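Local atomic coordinates of BtGH115A (Bacteroides thetaiotaomicron, PDB entry 5BY3), a protein that is a family GH115 glycoside hydrolase, a 4-O-methyl-alpha-glucuronidase with specificity for decorated arabinogalactans. Residues Trp172-Thr181 / Gly609-Arg620. Sequence-based numbering, arbitrary orientation.
Sequences WGLMPWSNKT and GKWNRMMDFKPR
Helix 174-182 and the loop leading into it run against the irregular segment 609-620 in opposite chain directions, closest where Gly173 CA, at the N-cap position, comes 4.0 Å from Met614 CA. In Trp177 CG lies anti to the backbone N (chi1 170°), which turns the edge of the indole to the Gly609-Asn612 type I beta turn, where NE1 gives a nearly straight 2.9 Å hydrogen bond to a lone pair of Lys610 O, in the plane of the ring. Met614, a selenomethionine, sets CE over one face of the six-membered ring in a CH-pi contact, while its SE approaches the five-membered ring obliquely, as a Met-aromatic contact; Trp611 lies alongside, CZ3 3.4 Å from Trp177 CZ2, with the ring planes 31° apart. Replacing Trp177 by an alanine would probably leave Lys610 O without its indole donor and open a gap beside Met614 and Trp611. Four residues on, Thr181 OG1 donates to Asn612 O over 2.7 Å from above the carbonyl plane, and the Arg613 guanidinium lays one face on Lys180 CB. At the other end Trp172 spreads a face beneath Pro619 CA and Arg620 CB, in two CH-pi contacts; Arg620 is salt-bridged to Asp402 and Glu506. The loop thus closes over the helix after strand 162-166 of the GH115 TIM-barrel domain, beside the nickel site of Leu404 and Asp436, which also accepts from Leu174 N.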
loop_
_atom_site.group_PDB
_atom_site.type_symbol
_atom_site.label_atom_id
_atom_site.label_comp_id
_atom_site.label_asym_id
_atom_site.label_seq_id
_atom_site.Cartn_x
_atom_site.Cartn_y
_atom_site.Cartn_z
ATOM N N TRP A 172 -12.988 8.689 9.538
ATOM C CA TRP A 172 -14.028 9.111 8.571
ATOM C C TRP A 172 -14.514 7.978 7.666
ATOM O O TRP A 172 -15.116 8.216 6.634
ATOM C CB TRP A 172 -13.565 10.307 7.729
ATOM C CG TRP A 172 -13.005 11.383 8.558
ATOM C CD1 TRP A 172 -13.691 12.433 9.094
ATOM C CD2 TRP A 172 -11.636 11.515 9.018
ATOM N NE1 TRP A 172 -12.845 13.216 9.867
ATOM C CE2 TRP A 172 -11.586 12.672 9.852
ATOM C CE3 TRP A 172 -10.470 10.767 8.829
ATOM C CZ2 TRP A 172 -10.402 13.101 10.488
ATOM C CZ3 TRP A 172 -9.286 11.191 9.456
ATOM C CH2 TRP A 172 -9.264 12.356 10.265
ATOM N N GLY A 173 -14.296 6.741 8.071
ATOM C CA GLY A 173 -14.672 5.603 7.247
ATOM C C GLY A 173 -14.823 4.303 8.001
ATOM O O GLY A 173 -15.921 3.938 8.414
ATOM N N LEU A 174 -13.722 3.592 8.195
ATOM C CA LEU A 174 -13.845 2.277 8.794
ATOM C C LEU A 174 -14.298 2.329 10.240
ATOM O O LEU A 174 -15.066 1.447 10.660
ATOM C CB LEU A 174 -12.609 1.410 8.587
ATOM C CG LEU A 174 -12.706 -0.075 8.927
ATOM C CD1 LEU A 174 -11.729 -0.881 8.118
ATOM C CD2 LEU A 174 -12.424 -0.286 10.400
HETATM N N MSE A 175 -13.906 3.355 11.001
HETATM C CA MSE A 175 -14.419 3.417 12.416
HETATM C C MSE A 175 -15.949 3.617 12.447
HETATM O O MSE A 175 -16.630 2.724 12.946
HETATM C CB MSE A 175 -13.628 4.282 13.404
HETATM C CG MSE A 175 -14.066 4.030 14.853
HETATM SE SE MSE A 175 -15.702 5.077 15.274
HETATM C CE MSE A 175 -15.067 6.931 15.324
ATOM N N PRO A 176 -16.504 4.715 11.891
ATOM C CA PRO A 176 -17.983 4.892 11.946
ATOM C C PRO A 176 -18.751 3.787 11.241
ATOM O O PRO A 176 -19.809 3.390 11.709
ATOM C CB PRO A 176 -18.243 6.245 11.270
ATOM C CG PRO A 176 -16.992 6.585 10.540
ATOM C CD PRO A 176 -15.852 5.823 11.161
ATOM N N TRP A 177 -18.211 3.267 10.149
ATOM C CA TRP A 177 -18.856 2.152 9.470
ATOM C C TRP A 177 -19.003 0.933 10.396
ATOM O O TRP A 177 -20.066 0.321 10.463
ATOM C CB TRP A 177 -18.099 1.798 8.198
ATOM C CG TRP A 177 -18.562 0.543 7.615
ATOM C CD1 TRP A 177 -19.714 0.350 6.881
ATOM C CD2 TRP A 177 -17.919 -0.735 7.720
ATOM N NE1 TRP A 177 -19.810 -0.978 6.532
ATOM C CE2 TRP A 177 -18.736 -1.668 7.046
ATOM C CE3 TRP A 177 -16.741 -1.185 8.340
ATOM C CZ2 TRP A 177 -18.408 -3.024 6.944
ATOM C CZ3 TRP A 177 -16.411 -2.572 8.244
ATOM C CH2 TRP A 177 -17.249 -3.462 7.559
ATOM N N SER A 178 -17.938 0.589 11.113
ATOM C CA SER A 178 -17.989 -0.535 12.047
ATOM C C SER A 178 -18.954 -0.294 13.237
ATOM O O SER A 178 -19.868 -1.102 13.466
ATOM C CB SER A 178 -16.588 -0.873 12.556
ATOM O OG SER A 178 -16.663 -2.000 13.388
ATOM N N ASN A 179 -18.725 0.829 13.935
ATOM C CA ASN A 179 -19.443 1.323 15.115
ATOM C C ASN A 179 -20.934 1.668 14.949
ATOM O O ASN A 179 -21.657 1.748 15.930
ATOM C CB ASN A 179 -18.706 2.583 15.591
ATOM C CG ASN A 179 -19.098 3.023 16.986
ATOM O OD1 ASN A 179 -18.863 2.320 17.962
ATOM N ND2 ASN A 179 -19.653 4.203 17.085
ATOM N N LYS A 180 -21.386 1.907 13.722
ATOM C CA LYS A 180 -22.807 2.247 13.476
ATOM C C LYS A 180 -23.487 1.382 12.396
ATOM O O LYS A 180 -24.643 1.025 12.555
ATOM C CB LYS A 180 -23.017 3.747 13.183
ATOM C CG LYS A 180 -22.060 4.683 13.894
ATOM C CD LYS A 180 -22.634 5.475 15.052
ATOM C CE LYS A 180 -22.033 6.879 14.932
ATOM N NZ LYS A 180 -22.235 7.785 16.089
ATOM N N THR A 181 -22.767 1.010 11.336
ATOM C CA THR A 181 -23.384 0.263 10.261
ATOM C C THR A 181 -23.243 -1.252 10.330
ATOM O O THR A 181 -24.245 -1.961 10.245
ATOM C CB THR A 181 -22.912 0.748 8.911
ATOM O OG1 THR A 181 -22.982 2.179 8.875
ATOM C CG2 THR A 181 -23.798 0.149 7.837
ATOM N N GLY A 609 -27.457 -0.628 2.460
ATOM C CA GLY A 609 -26.540 0.431 2.878
ATOM C C GLY A 609 -25.454 -0.401 3.546
ATOM O O GLY A 609 -25.067 -0.125 4.684
ATOM N N LYS A 610 -24.992 -1.460 2.855
ATOM C CA LYS A 610 -23.917 -2.296 3.388
ATOM C C LYS A 610 -22.674 -1.468 3.792
ATOM O O LYS A 610 -22.078 -1.744 4.824
ATOM C CB LYS A 610 -23.572 -3.429 2.446
ATOM C CG LYS A 610 -22.430 -4.317 2.911
ATOM C CD LYS A 610 -22.185 -5.371 1.864
ATOM C CE LYS A 610 -20.816 -6.001 2.046
ATOM N NZ LYS A 610 -20.698 -7.349 1.451
ATOM N N TRP A 611 -22.350 -0.432 3.025
ATOM C CA TRP A 611 -21.187 0.397 3.296
ATOM C C TRP A 611 -21.590 1.776 3.681
ATOM O O TRP A 611 -20.891 2.726 3.364
ATOM C CB TRP A 611 -20.254 0.476 2.086
ATOM C CG TRP A 611 -19.891 -0.877 1.532
ATOM C CD1 TRP A 611 -20.320 -1.410 0.360
ATOM C CD2 TRP A 611 -19.042 -1.858 2.134
ATOM N NE1 TRP A 611 -19.784 -2.642 0.170
ATOM C CE2 TRP A 611 -18.984 -2.951 1.244
ATOM C CE3 TRP A 611 -18.303 -1.910 3.324
ATOM C CZ2 TRP A 611 -18.227 -4.123 1.518
ATOM C CZ3 TRP A 611 -17.548 -3.068 3.607
ATOM C CH2 TRP A 611 -17.528 -4.156 2.710
ATOM N N ASN A 612 -22.719 1.910 4.357
ATOM C CA ASN A 612 -23.071 3.233 4.843
ATOM C C ASN A 612 -22.019 3.780 5.838
ATOM O O ASN A 612 -21.586 3.031 6.744
ATOM C CB ASN A 612 -24.484 3.249 5.432
ATOM C CG ASN A 612 -24.954 4.656 5.749
ATOM O OD1 ASN A 612 -24.606 5.611 5.062
ATOM N ND2 ASN A 612 -25.715 4.793 6.824
ATOM N N ARG A 613 -21.615 5.056 5.640
ATOM C CA ARG A 613 -20.529 5.730 6.409
ATOM C C ARG A 613 -19.066 5.418 6.031
ATOM O O ARG A 613 -18.156 6.124 6.489
ATOM C CB ARG A 613 -20.654 5.483 7.922
ATOM C CG ARG A 613 -21.981 5.874 8.528
ATOM C CD ARG A 613 -22.015 5.522 10.001
ATOM N NE ARG A 613 -22.993 6.395 10.646
ATOM C CZ ARG A 613 -24.286 6.117 10.746
ATOM N NH1 ARG A 613 -24.764 4.962 10.267
ATOM N NH2 ARG A 613 -25.094 6.994 11.339
HETATM N N MSE A 614 -18.822 4.359 5.253
HETATM C CA MSE A 614 -17.471 4.001 4.811
HETATM C C MSE A 614 -16.831 5.066 3.951
HETATM O O MSE A 614 -15.615 5.129 3.886
HETATM C CB MSE A 614 -17.583 2.680 4.071
HETATM C CG MSE A 614 -16.293 2.076 3.518
HETATM SE SE MSE A 614 -14.792 1.882 4.770
HETATM C CE MSE A 614 -14.999 -0.023 5.099
HETATM N N MSE A 615 -17.636 5.924 3.306
HETATM C CA MSE A 615 -17.123 6.932 2.361
HETATM C C MSE A 615 -17.498 8.322 2.735
HETATM O O MSE A 615 -18.688 8.663 2.838
HETATM C CB MSE A 615 -17.557 6.698 0.930
HETATM C CG MSE A 615 -16.876 7.665 -0.055
HETATM SE SE MSE A 615 -14.907 7.488 -0.053
HETATM C CE MSE A 615 -14.851 5.666 -0.818
ATOM N N ASP A 616 -16.465 9.141 2.911
ATOM C CA ASP A 616 -16.637 10.521 3.329
ATOM C C ASP A 616 -15.825 11.349 2.362
ATOM O O ASP A 616 -14.604 11.214 2.310
ATOM C CB ASP A 616 -16.148 10.696 4.773
ATOM C CG ASP A 616 -16.346 12.090 5.303
ATOM O OD1 ASP A 616 -16.457 13.031 4.498
ATOM O OD2 ASP A 616 -16.368 12.267 6.554
ATOM N N PHE A 617 -16.493 12.187 1.580
ATOM C CA PHE A 617 -15.780 12.950 0.578
ATOM C C PHE A 617 -15.071 14.207 1.129
ATOM O O PHE A 617 -14.408 14.933 0.371
ATOM C CB PHE A 617 -16.653 13.187 -0.681
ATOM C CG PHE A 617 -17.739 14.259 -0.548
ATOM C CD1 PHE A 617 -19.038 13.926 -0.125
ATOM C CD2 PHE A 617 -17.493 15.582 -0.950
ATOM C CE1 PHE A 617 -20.047 14.898 -0.048
ATOM C CE2 PHE A 617 -18.512 16.550 -0.890
ATOM C CZ PHE A 617 -19.789 16.212 -0.432
ATOM N N LYS A 618 -15.221 14.445 2.446
ATOM C CA LYS A 618 -14.562 15.554 3.178
ATOM C C LYS A 618 -13.713 15.072 4.366
ATOM O O LYS A 618 -13.775 15.692 5.435
ATOM C CB LYS A 618 -15.570 16.621 3.663
ATOM C CG LYS A 618 -16.758 16.844 2.724
ATOM C CD LYS A 618 -17.629 18.033 3.135
ATOM C CE LYS A 618 -17.175 19.308 2.434
ATOM N NZ LYS A 618 -18.074 20.423 2.785
ATOM N N PRO A 619 -12.883 13.999 4.179
ATOM C CA PRO A 619 -12.114 13.463 5.323
ATOM C C PRO A 619 -11.256 14.541 5.967
ATOM O O PRO A 619 -10.608 15.322 5.272
ATOM C CB PRO A 619 -11.222 12.398 4.680
ATOM C CG PRO A 619 -11.103 12.799 3.241
ATOM C CD PRO A 619 -12.425 13.394 2.904
ATOM N N ARG A 620 -11.329 14.607 7.290
ATOM C CA ARG A 620 -10.668 15.616 8.102
ATOM C C ARG A 620 -11.090 17.082 7.790
ATOM O O ARG A 620 -10.454 18.008 8.249
ATOM C CB ARG A 620 -9.145 15.384 8.042
ATOM C CG ARG A 620 -8.377 15.712 9.312
ATOM C CD ARG A 620 -6.880 15.507 9.110
ATOM N NE ARG A 620 -6.154 16.651 9.631
ATOM C CZ ARG A 620 -5.102 17.218 9.061
ATOM N NH1 ARG A 620 -4.590 16.755 7.939
ATOM N NH2 ARG A 620 -4.533 18.250 9.645
#